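Local structure of transcriptional regulator (LacI family) (Clostridium acetobutylicum ATCC 824, 3G85) at residues Met114-Lys117 with Ala118-Phe122; Asp140-Asp143 with Asn144-Lys147; Arg210-Ile214 with Pro215-Glu219. The protein probably binds regulatory DNA and controls transcription, as a LacI-family regulator whose core resembles periplasmic sugar-binding proteins. All coordinates share one frame; numbering follows the deposited sequence.

Interaction 1: residues Met114-Lys117 with Ala118-Phe122; sequences MGEK and ASLLF
E116 and L120 meet one turn apart on helix 111-124. Their contact is both a backbone bond and a side-chain touch. Four backbone hydrogen bonds of the i to i+4 kind join residues 114-117 to 118-122. A118 N reaches the carbonyl O of M114 (a selenomethionine) at 3.2 Å. S119 N meets G115 O at 3.0 Å, and this bond is nearly straight at 171°. L120 N sits 2.9 Å from E116 O. L121 N to K117 O, at 3.1 Å, is the most bent of the four at 146°. This is regular alpha-helical bonding.

The apolar contact is small. The E116 and L120 side chains lie side by side and point the same way. E116 CG touches L120 CD1 at 3.8 Å. E116 turns its CG opposite its own N (chi1 -178°), and the chain stays straight to the carboxylate carbon. L120 CG lies 3.4 Å from E116 O, the same oxygen its backbone N binds.

The charged end of K117 faces out of this turn. Its extended chain takes NZ to a salt bridge with D273 and a hydrogen bond to G274 O.

Helix 111-124 packs on the sheet through one side and against helix 140-155 through another. M114, A118 and F122 pack on strand 219-224, and A118 and F122 also reach strand 191-194. E116, S119 and L120 touch helix 140-155 at T152.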
HETATM    1  N   MSE A 114      -0.639  -1.600  10.788  1.00 22.78           N
HETATM    2  CA  MSE A 114       0.691  -1.405  10.194  1.00 24.36           C
HETATM    3  C   MSE A 114       1.421  -0.177  10.750  1.00 23.08           C
HETATM    4  O   MSE A 114       2.600  -0.265  11.120  1.00 22.16           O
HETATM    5  CB  MSE A 114       0.582  -1.282   8.669  1.00 23.07           C
HETATM    6  CG  MSE A 114       0.125  -2.606   8.015  1.00 24.57           C
HETATM    7 SE   MSE A 114       0.028  -2.385   6.085  1.00 32.76          SE
HETATM    8  CE  MSE A 114       1.943  -2.370   5.673  1.00 21.63           C
ATOM      9  N   GLY A 115       0.734   0.968  10.772  1.00 22.40           N
ATOM     10  CA  GLY A 115       1.306   2.187  11.383  1.00 24.40           C
ATOM     11  C   GLY A 115       1.665   1.943  12.838  1.00 24.67           C
ATOM     12  O   GLY A 115       2.733   2.342  13.338  1.00 24.51           O
ATOM     13  N   GLU A 116       0.745   1.295  13.538  1.00 25.68           N
ATOM     14  CA  GLU A 116       0.985   0.920  14.924  1.00 26.02           C
ATOM     15  C   GLU A 116       2.261   0.092  15.120  1.00 25.75           C
ATOM     16  O   GLU A 116       3.045   0.382  16.022  1.00 25.12           O
ATOM     17  CB  GLU A 116      -0.242   0.190  15.457  1.00 25.91           C
ATOM     18  CG  GLU A 116      -0.184  -0.233  16.921  1.00 27.06           C
ATOM     19  CD  GLU A 116      -1.491  -0.900  17.337  1.00 30.30           C
ATOM     20  OE1 GLU A 116      -1.857  -1.936  16.739  1.00 34.08           O
ATOM     21  OE2 GLU A 116      -2.161  -0.371  18.248  1.00 36.36           O
ATOM     22  N   LYS A 117       2.489  -0.943  14.305  1.00 24.15           N
ATOM     23  CA  LYS A 117       3.733  -1.703  14.415  1.00 24.16           C
ATOM     24  C   LYS A 117       4.979  -0.839  14.223  1.00 23.94           C
ATOM     25  O   LYS A 117       5.987  -1.093  14.875  1.00 23.23           O
ATOM     26  CB  LYS A 117       3.798  -2.860  13.399  1.00 24.32           C
ATOM     27  CG  LYS A 117       2.731  -3.928  13.538  1.00 26.86           C
ATOM     28  CD  LYS A 117       3.018  -5.117  12.588  1.00 25.03           C
ATOM     29  CE  LYS A 117       1.740  -5.961  12.459  1.00 26.50           C
ATOM     30  NZ  LYS A 117       1.931  -7.158  11.596  1.00 25.06           N
ATOM     31  N   ALA A 118       4.942   0.118  13.283  1.00 22.95           N
ATOM     32  CA  ALA A 118       6.104   0.997  13.062  1.00 24.83           C
ATOM     33  C   ALA A 118       6.358   1.817  14.334  1.00 25.24           C
ATOM     34  O   ALA A 118       7.489   1.883  14.823  1.00 26.56           O
ATOM     35  CB  ALA A 118       5.878   1.898  11.868  1.00 23.54           C
ATOM     36  N   SER A 119       5.295   2.386  14.889  1.00 26.15           N
ATOM     37  CA  SER A 119       5.400   3.130  16.148  1.00 27.56           C
ATOM     38  C   SER A 119       5.922   2.310  17.319  1.00 27.68           C
ATOM     39  O   SER A 119       6.822   2.760  18.045  1.00 27.73           O
ATOM     40  CB  SER A 119       4.069   3.753  16.527  1.00 28.05           C
ATOM     41  OG  SER A 119       4.267   4.511  17.717  1.00 27.85           O
ATOM     42  N   LEU A 120       5.368   1.110  17.505  1.00 28.06           N
ATOM     43  CA  LEU A 120       5.796   0.239  18.608  1.00 28.48           C
ATOM     44  C   LEU A 120       7.246  -0.204  18.499  1.00 29.14           C
ATOM     45  O   LEU A 120       7.889  -0.469  19.516  1.00 29.89           O
ATOM     46  CB  LEU A 120       4.833  -0.958  18.785  1.00 28.18           C
ATOM     47  CG  LEU A 120       3.409  -0.553  19.220  1.00 29.81           C
ATOM     48  CD1 LEU A 120       2.419  -1.725  19.201  1.00 28.61           C
ATOM     49  CD2 LEU A 120       3.376   0.177  20.586  1.00 30.69           C
ATOM     50  N   LEU A 121       7.785  -0.290  17.281  1.00 28.67           N
ATOM     51  CA  LEU A 121       9.204  -0.606  17.127  1.00 28.76           C
ATOM     52  C   LEU A 121      10.036   0.536  17.732  1.00 29.21           C
ATOM     53  O   LEU A 121      11.035   0.301  18.436  1.00 30.00           O
ATOM     54  CB  LEU A 121       9.567  -0.816  15.636  1.00 28.77           C
ATOM     55  CG  LEU A 121      11.016  -1.228  15.303  1.00 29.14           C
ATOM     56  CD1 LEU A 121      11.148  -1.911  13.986  1.00 27.99           C
ATOM     57  CD2 LEU A 121      11.982  -0.054  15.335  1.00 32.67           C
ATOM     58  N   PHE A 122       9.641   1.770  17.432  1.00 29.63           N
ATOM     59  CA  PHE A 122      10.307   2.949  18.005  1.00 29.95           C
ATOM     60  C   PHE A 122      10.098   3.011  19.534  1.00 31.59           C
ATOM     61  O   PHE A 122      11.042   3.324  20.276  1.00 31.77           O
ATOM     62  CB  PHE A 122       9.783   4.243  17.362  1.00 29.02           C
ATOM     63  CG  PHE A 122      10.187   4.409  15.891  1.00 28.75           C
ATOM     64  CD1 PHE A 122      11.435   3.976  15.447  1.00 28.43           C
ATOM     65  CD2 PHE A 122       9.320   5.013  14.975  1.00 27.64           C
ATOM     66  CE1 PHE A 122      11.818   4.130  14.096  1.00 28.54           C
ATOM     67  CE2 PHE A 122       9.712   5.199  13.637  1.00 29.37           C
ATOM     68  CZ  PHE A 122      10.972   4.756  13.213  1.00 27.64           C
TER

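Interaction 2: residues Asp140-Asp143 with Asn144-Lys147; sequences DAMD and NRNK
In the selenomethionine M142, chi1 (-79°) sets CG beside the backbone N and next to R145 NH2. In R145, chi1 (-76°) also puts CG beside the backbone N and runs the chain back toward the N-terminal end of the helix. A bend at chi3 follows near its end. M142 CA lies over one face of the guanidinium, 4.0 Å above its plane and offset toward the rim. The 3.0 Å approach of M142 CG to R145 NH2 is too short to be trusted in detail.

The first turns of helix 140-155 carry regular backbone bonds. N144 N binds D140 O at 2.8 Å, and K147 N binds D143 O at 2.9 Å. R145 N to A141 O and N146 N to M142 O complete the set.

Three waters bridge groups of this helix. The first joins a backbone oxygen to a side chain, donating to M142 O and N146 OD1 at 2.7 Å each. A second donates to D143 OD1 and accepts from N146 ND2. The third accepts from K147 NZ at 2.6 Å and donates weakly to D143 OD2. D143 OD2 and K147 NZ, 5.4 Å apart, are thus linked through water.

D143 OD1 also bonds S137 OG, so one oxygen is gripped twice. R145 NH1 bonds N111 OD1, while NH2 bonds a glycerol, probably from crystallisation. The acidic groups near the helix start would probably be favoured by the helix dipole, and the bound glycerol suggests that R145 can offer a polar ligand a donor.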
ATOM      1  N   ASP A 140      -8.422   6.114   1.963  1.00 36.22           N
ATOM      2  CA  ASP A 140      -8.592   6.054   3.411  1.00 35.92           C
ATOM      3  C   ASP A 140      -7.582   5.119   4.083  1.00 33.67           C
ATOM      4  O   ASP A 140      -7.107   5.399   5.182  1.00 32.95           O
ATOM      5  CB  ASP A 140     -10.001   5.583   3.759  1.00 37.50           C
ATOM      6  CG  ASP A 140     -11.024   6.689   3.708  1.00 40.87           C
ATOM      7  OD1 ASP A 140     -10.823   7.707   3.003  1.00 44.91           O
ATOM      8  OD2 ASP A 140     -12.052   6.537   4.398  1.00 46.01           O
ATOM      9  N   ALA A 141      -7.301   3.993   3.427  1.00 31.92           N
ATOM     10  CA  ALA A 141      -6.296   3.042   3.879  1.00 30.66           C
ATOM     11  C   ALA A 141      -4.972   3.738   4.185  1.00 30.02           C
ATOM     12  O   ALA A 141      -4.381   3.505   5.219  1.00 26.36           O
ATOM     13  CB  ALA A 141      -6.082   1.963   2.827  1.00 30.82           C
HETATM   14  N   MSE A 142      -4.521   4.602   3.275  1.00 30.18           N
HETATM   15  CA  MSE A 142      -3.257   5.317   3.495  1.00 32.26           C
HETATM   16  C   MSE A 142      -3.316   6.284   4.668  1.00 30.95           C
HETATM   17  O   MSE A 142      -2.336   6.414   5.422  1.00 30.31           O
HETATM   18  CB  MSE A 142      -2.821   6.053   2.243  1.00 31.51           C
HETATM   19  CG  MSE A 142      -2.193   5.131   1.284  1.00 32.47           C
HETATM   20 SE   MSE A 142      -1.481   6.027  -0.302  1.00 42.12          SE
HETATM   21  CE  MSE A 142       0.105   6.884   0.511  1.00 31.25           C
ATOM     22  N   ASP A 143      -4.455   6.963   4.820  1.00 30.69           N
ATOM     23  CA  ASP A 143      -4.676   7.812   5.976  1.00 30.98           C
ATOM     24  C   ASP A 143      -4.578   6.979   7.252  1.00 29.34           C
ATOM     25  O   ASP A 143      -3.886   7.349   8.188  1.00 29.39           O
ATOM     26  CB  ASP A 143      -6.055   8.487   5.896  1.00 31.86           C
ATOM     27  CG  ASP A 143      -6.037   9.770   5.067  1.00 35.98           C
ATOM     28  OD1 ASP A 143      -4.973  10.451   5.034  1.00 37.91           O
ATOM     29  OD2 ASP A 143      -7.092  10.102   4.448  1.00 39.86           O
ATOM     30  N   ASN A 144      -5.250   5.834   7.259  1.00 28.12           N
ATOM     31  CA  ASN A 144      -5.237   4.965   8.431  1.00 26.99           C
ATOM     32  C   ASN A 144      -3.874   4.476   8.822  1.00 25.77           C
ATOM     33  O   ASN A 144      -3.619   4.320  10.001  1.00 24.48           O
ATOM     34  CB  ASN A 144      -6.219   3.804   8.265  1.00 27.81           C
ATOM     35  CG  ASN A 144      -7.636   4.272   8.351  1.00 31.34           C
ATOM     36  OD1 ASN A 144      -7.902   5.342   8.897  1.00 34.66           O
ATOM     37  ND2 ASN A 144      -8.560   3.506   7.774  1.00 36.33           N
ATOM     38  N   ARG A 145      -2.986   4.213   7.849  1.00 24.41           N
ATOM     39  CA  ARG A 145      -1.616   3.818   8.208  1.00 23.67           C
ATOM     40  C   ARG A 145      -0.931   4.956   8.964  1.00 24.52           C
ATOM     41  O   ARG A 145      -0.205   4.740   9.958  1.00 25.26           O
ATOM     42  CB  ARG A 145      -0.785   3.405   6.964  1.00 24.19           C
ATOM     43  CG  ARG A 145      -1.151   2.029   6.449  1.00 23.42           C
ATOM     44  CD  ARG A 145      -0.199   1.473   5.376  1.00 23.32           C
ATOM     45  NE  ARG A 145      -0.123   2.168   4.088  1.00 29.16           N
ATOM     46  CZ  ARG A 145      -0.894   1.942   3.018  1.00 29.47           C
ATOM     47  NH1 ARG A 145      -1.880   1.065   3.050  1.00 27.81           N
ATOM     48  NH2 ARG A 145      -0.673   2.618   1.898  1.00 29.12           N
ATOM     49  N   ASN A 146      -1.152   6.175   8.487  1.00 24.15           N
ATOM     50  CA  ASN A 146      -0.554   7.336   9.154  1.00 25.45           C
ATOM     51  C   ASN A 146      -1.104   7.537  10.559  1.00 26.23           C
ATOM     52  O   ASN A 146      -0.333   7.770  11.505  1.00 27.21           O
ATOM     53  CB  ASN A 146      -0.775   8.598   8.339  1.00 24.61           C
ATOM     54  CG  ASN A 146      -0.077   8.545   6.996  1.00 24.31           C
ATOM     55  OD1 ASN A 146       0.872   7.794   6.806  1.00 26.33           O
ATOM     56  ND2 ASN A 146      -0.562   9.352   6.048  1.00 23.68           N
ATOM     57  N   LYS A 147      -2.423   7.437  10.668  1.00 26.81           N
ATOM     58  CA  LYS A 147      -3.135   7.572  11.939  1.00 28.84           C
ATOM     59  C   LYS A 147      -2.653   6.517  12.916  1.00 28.18           C
ATOM     60  O   LYS A 147      -2.401   6.824  14.085  1.00 28.76           O
ATOM     61  CB  LYS A 147      -4.650   7.440  11.752  1.00 28.26           C
ATOM     62  CG  LYS A 147      -5.301   8.521  10.871  1.00 32.42           C
ATOM     63  CD  LYS A 147      -6.829   8.372  10.908  1.00 32.88           C
ATOM     64  CE  LYS A 147      -7.521   9.566  10.266  1.00 39.67           C
ATOM     65  NZ  LYS A 147      -8.691   9.017   9.511  1.00 43.47           N
TER
HETATM   66  O   HOH W   1       0.283   6.360   4.626  1.00 25.01           O
HETATM   67  O   HOH W   2      -2.997  11.188   6.831  1.00 35.37           O
HETATM   68  O   HOH W   3      -8.773  10.047   7.126  1.00 98.86           O

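Interaction 3: residues Arg210-Ile214 with Pro215-Glu219; sequences RQISI and PDDIE
S213 O takes two backbone hydrogen bonds from across the bend. I218 N donates from 3.1 Å, close to the carbonyl direction. D217 N is nearer, at 2.7 Å, but stands above the carbonyl plane with a bent N-H angle of 140°. Between S213 and these donors the chain reverses through the cis I214-P215 peptide, which brings I214 CA within 3.0 Å of P215 CA. The S213-D216 turn has type VIa backbone angles.

The turn belongs to the link from helix 197-209 to strand 219-224 in a beta-alpha-beta crossover. The helix ends in a Schellman motif at Q211. The sequence Ile-Pro-Asp-Asp-Ile before the strand is familiar from LacI-family regulators.

D217 closes the loop with its carboxylate. Its OD2 accepts from S213 N at 2.9 Å, and the donor stands above the carboxylate plane, 41° out of it. The aspartate CG turns beside its own N, which brings OD2 to the backbone N of S213. I212 CG2 touches D217 CB at 3.6 Å and also reaches I218 CD1. I214 CA makes a CH...O contact with I218 O. The I214 side chain packs on I204 and L207 of the helix and on P236.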
ATOM      1  N   ARG A 210      25.634  12.514   3.256  1.00 41.06           N
ATOM      2  CA  ARG A 210      25.933  13.421   4.348  1.00 42.84           C
ATOM      3  C   ARG A 210      26.526  12.715   5.571  1.00 43.90           C
ATOM      4  O   ARG A 210      26.792  13.360   6.589  1.00 44.60           O
ATOM      5  CB  ARG A 210      24.690  14.246   4.686  1.00 42.54           C
ATOM      6  CG  ARG A 210      24.342  15.154   3.518  1.00 43.92           C
ATOM      7  CD  ARG A 210      23.264  16.155   3.786  1.00 43.93           C
ATOM      8  NE  ARG A 210      22.834  16.770   2.526  1.00 45.74           N
ATOM      9  CZ  ARG A 210      21.981  17.785   2.435  1.00 44.14           C
ATOM     10  NH1 ARG A 210      21.484  18.333   3.531  1.00 45.49           N
ATOM     11  NH2 ARG A 210      21.639  18.264   1.252  1.00 45.72           N
ATOM     12  N   GLN A 211      26.760  11.403   5.444  1.00 44.68           N
ATOM     13  CA  GLN A 211      27.410  10.571   6.471  1.00 46.08           C
ATOM     14  C   GLN A 211      26.661  10.559   7.812  1.00 45.97           C
ATOM     15  O   GLN A 211      27.260  10.519   8.896  1.00 46.44           O
ATOM     16  CB  GLN A 211      28.885  10.977   6.653  1.00 45.89           C
ATOM     17  CG  GLN A 211      29.554  11.400   5.345  1.00 47.71           C
ATOM     18  CD  GLN A 211      31.056  11.594   5.474  1.00 48.32           C
ATOM     19  OE1 GLN A 211      31.774  10.696   5.918  1.00 51.46           O
ATOM     20  NE2 GLN A 211      31.536  12.762   5.072  1.00 49.39           N
ATOM     21  N   ILE A 212      25.336  10.579   7.733  1.00 45.56           N
ATOM     22  CA  ILE A 212      24.517  10.435   8.919  1.00 45.05           C
ATOM     23  C   ILE A 212      24.323   8.942   9.117  1.00 45.27           C
ATOM     24  O   ILE A 212      23.988   8.222   8.176  1.00 45.78           O
ATOM     25  CB  ILE A 212      23.216  11.216   8.779  1.00 44.64           C
ATOM     26  CG1 ILE A 212      23.541  12.705   8.703  1.00 45.21           C
ATOM     27  CG2 ILE A 212      22.275  10.953   9.941  1.00 44.73           C
ATOM     28  CD1 ILE A 212      22.785  13.413   7.647  1.00 44.30           C
ATOM     29  N   SER A 213      24.575   8.472  10.333  1.00 45.25           N
ATOM     30  CA  SER A 213      24.567   7.042  10.625  1.00 45.56           C
ATOM     31  C   SER A 213      23.178   6.445  10.801  1.00 45.17           C
ATOM     32  O   SER A 213      22.358   6.947  11.575  1.00 45.09           O
ATOM     33  CB  SER A 213      25.411   6.758  11.867  1.00 45.82           C
ATOM     34  OG  SER A 213      26.745   7.146  11.628  1.00 49.12           O
ATOM     35  N   ILE A 214      22.929   5.360  10.073  1.00 44.66           N
ATOM     36  CA  ILE A 214      21.706   4.594  10.219  1.00 44.21           C
ATOM     37  C   ILE A 214      22.080   3.237  10.830  1.00 44.52           C
ATOM     38  O   ILE A 214      22.965   2.550  10.311  1.00 45.32           O
ATOM     39  CB  ILE A 214      20.981   4.410   8.850  1.00 44.34           C
ATOM     40  CG1 ILE A 214      20.680   5.771   8.198  1.00 42.49           C
ATOM     41  CG2 ILE A 214      19.701   3.564   9.020  1.00 44.11           C
ATOM     42  CD1 ILE A 214      20.606   5.744   6.657  1.00 43.67           C
ATOM     43  N   PRO A 215      21.419   2.835  11.937  1.00 44.25           N
ATOM     44  CA  PRO A 215      20.343   3.462  12.691  1.00 43.95           C
ATOM     45  C   PRO A 215      20.819   4.413  13.790  1.00 44.24           C
ATOM     46  O   PRO A 215      19.983   4.949  14.525  1.00 44.08           O
ATOM     47  CB  PRO A 215      19.696   2.262  13.360  1.00 43.87           C
ATOM     48  CG  PRO A 215      20.877   1.417  13.706  1.00 44.27           C
ATOM     49  CD  PRO A 215      21.782   1.529  12.524  1.00 43.94           C
ATOM     50  N   ASP A 216      22.134   4.607  13.919  1.00 44.26           N
ATOM     51  CA  ASP A 216      22.695   5.305  15.098  1.00 44.36           C
ATOM     52  C   ASP A 216      22.278   6.761  15.280  1.00 43.60           C
ATOM     53  O   ASP A 216      21.906   7.162  16.384  1.00 43.61           O
ATOM     54  CB  ASP A 216      24.223   5.176  15.148  1.00 45.37           C
ATOM     55  CG  ASP A 216      24.686   3.741  15.333  1.00 47.63           C
ATOM     56  OD1 ASP A 216      23.984   2.940  15.989  1.00 50.86           O
ATOM     57  OD2 ASP A 216      25.773   3.401  14.817  1.00 52.83           O
ATOM     58  N   ASP A 217      22.357   7.554  14.217  1.00 42.38           N
ATOM     59  CA  ASP A 217      21.845   8.925  14.250  1.00 41.62           C
ATOM     60  C   ASP A 217      20.358   9.007  13.911  1.00 40.23           C
ATOM     61  O   ASP A 217      19.637   9.797  14.501  1.00 40.31           O
ATOM     62  CB  ASP A 217      22.644   9.806  13.295  1.00 42.36           C
ATOM     63  CG  ASP A 217      24.124   9.855  13.648  1.00 45.15           C
ATOM     64  OD1 ASP A 217      24.445   9.698  14.851  1.00 45.79           O
ATOM     65  OD2 ASP A 217      24.961  10.048  12.725  1.00 45.82           O
ATOM     66  N   ILE A 218      19.913   8.203  12.941  1.00 38.15           N
ATOM     67  CA  ILE A 218      18.498   8.157  12.523  1.00 36.03           C
ATOM     68  C   ILE A 218      18.095   6.718  12.233  1.00 34.57           C
ATOM     69  O   ILE A 218      18.806   6.004  11.505  1.00 34.80           O
ATOM     70  CB  ILE A 218      18.209   9.027  11.257  1.00 36.32           C
ATOM     71  CG1 ILE A 218      18.469  10.505  11.550  1.00 36.33           C
ATOM     72  CG2 ILE A 218      16.739   8.851  10.778  1.00 35.62           C
ATOM     73  CD1 ILE A 218      18.175  11.429  10.407  1.00 36.97           C
ATOM     74  N   GLU A 219      16.966   6.286  12.797  1.00 32.57           N
ATOM     75  CA  GLU A 219      16.438   4.953  12.488  1.00 30.44           C
ATOM     76  C   GLU A 219      15.166   5.080  11.636  1.00 29.34           C
ATOM     77  O   GLU A 219      14.319   5.899  11.923  1.00 27.32           O
ATOM     78  CB  GLU A 219      16.154   4.166  13.756  1.00 30.69           C
ATOM     79  CG  GLU A 219      16.030   2.692  13.464  1.00 35.65           C
ATOM     80  CD  GLU A 219      16.059   1.807  14.694  1.00 41.97           C
ATOM     81  OE1 GLU A 219      16.609   2.215  15.754  1.00 44.44           O
ATOM     82  OE2 GLU A 219      15.513   0.689  14.591  1.00 44.76           O
TER

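Interactions 1 and 2 lie on the neighbouring helices 111-124 and 140-155, with centres 13 Å apart. They touch where M114 SE meets R145 CD at 3.9 Å. Interaction 1 also touches interaction 3 at the start of strand 219-224: L121 CD2 lies 3.7 Å from E219 OE2, and F122 CE1 lies 3.8 Å from E219 O. Interactions 2 and 3 stay apart, with nearest atoms about 15 Å from each other. The first helix therefore connects the other two. Glycerol lies about 3 Å from the side chain of R145, at interaction 2. This is consistent with the effector cleft of LacI-family proteins, while interaction 3 is a surface loop farther off.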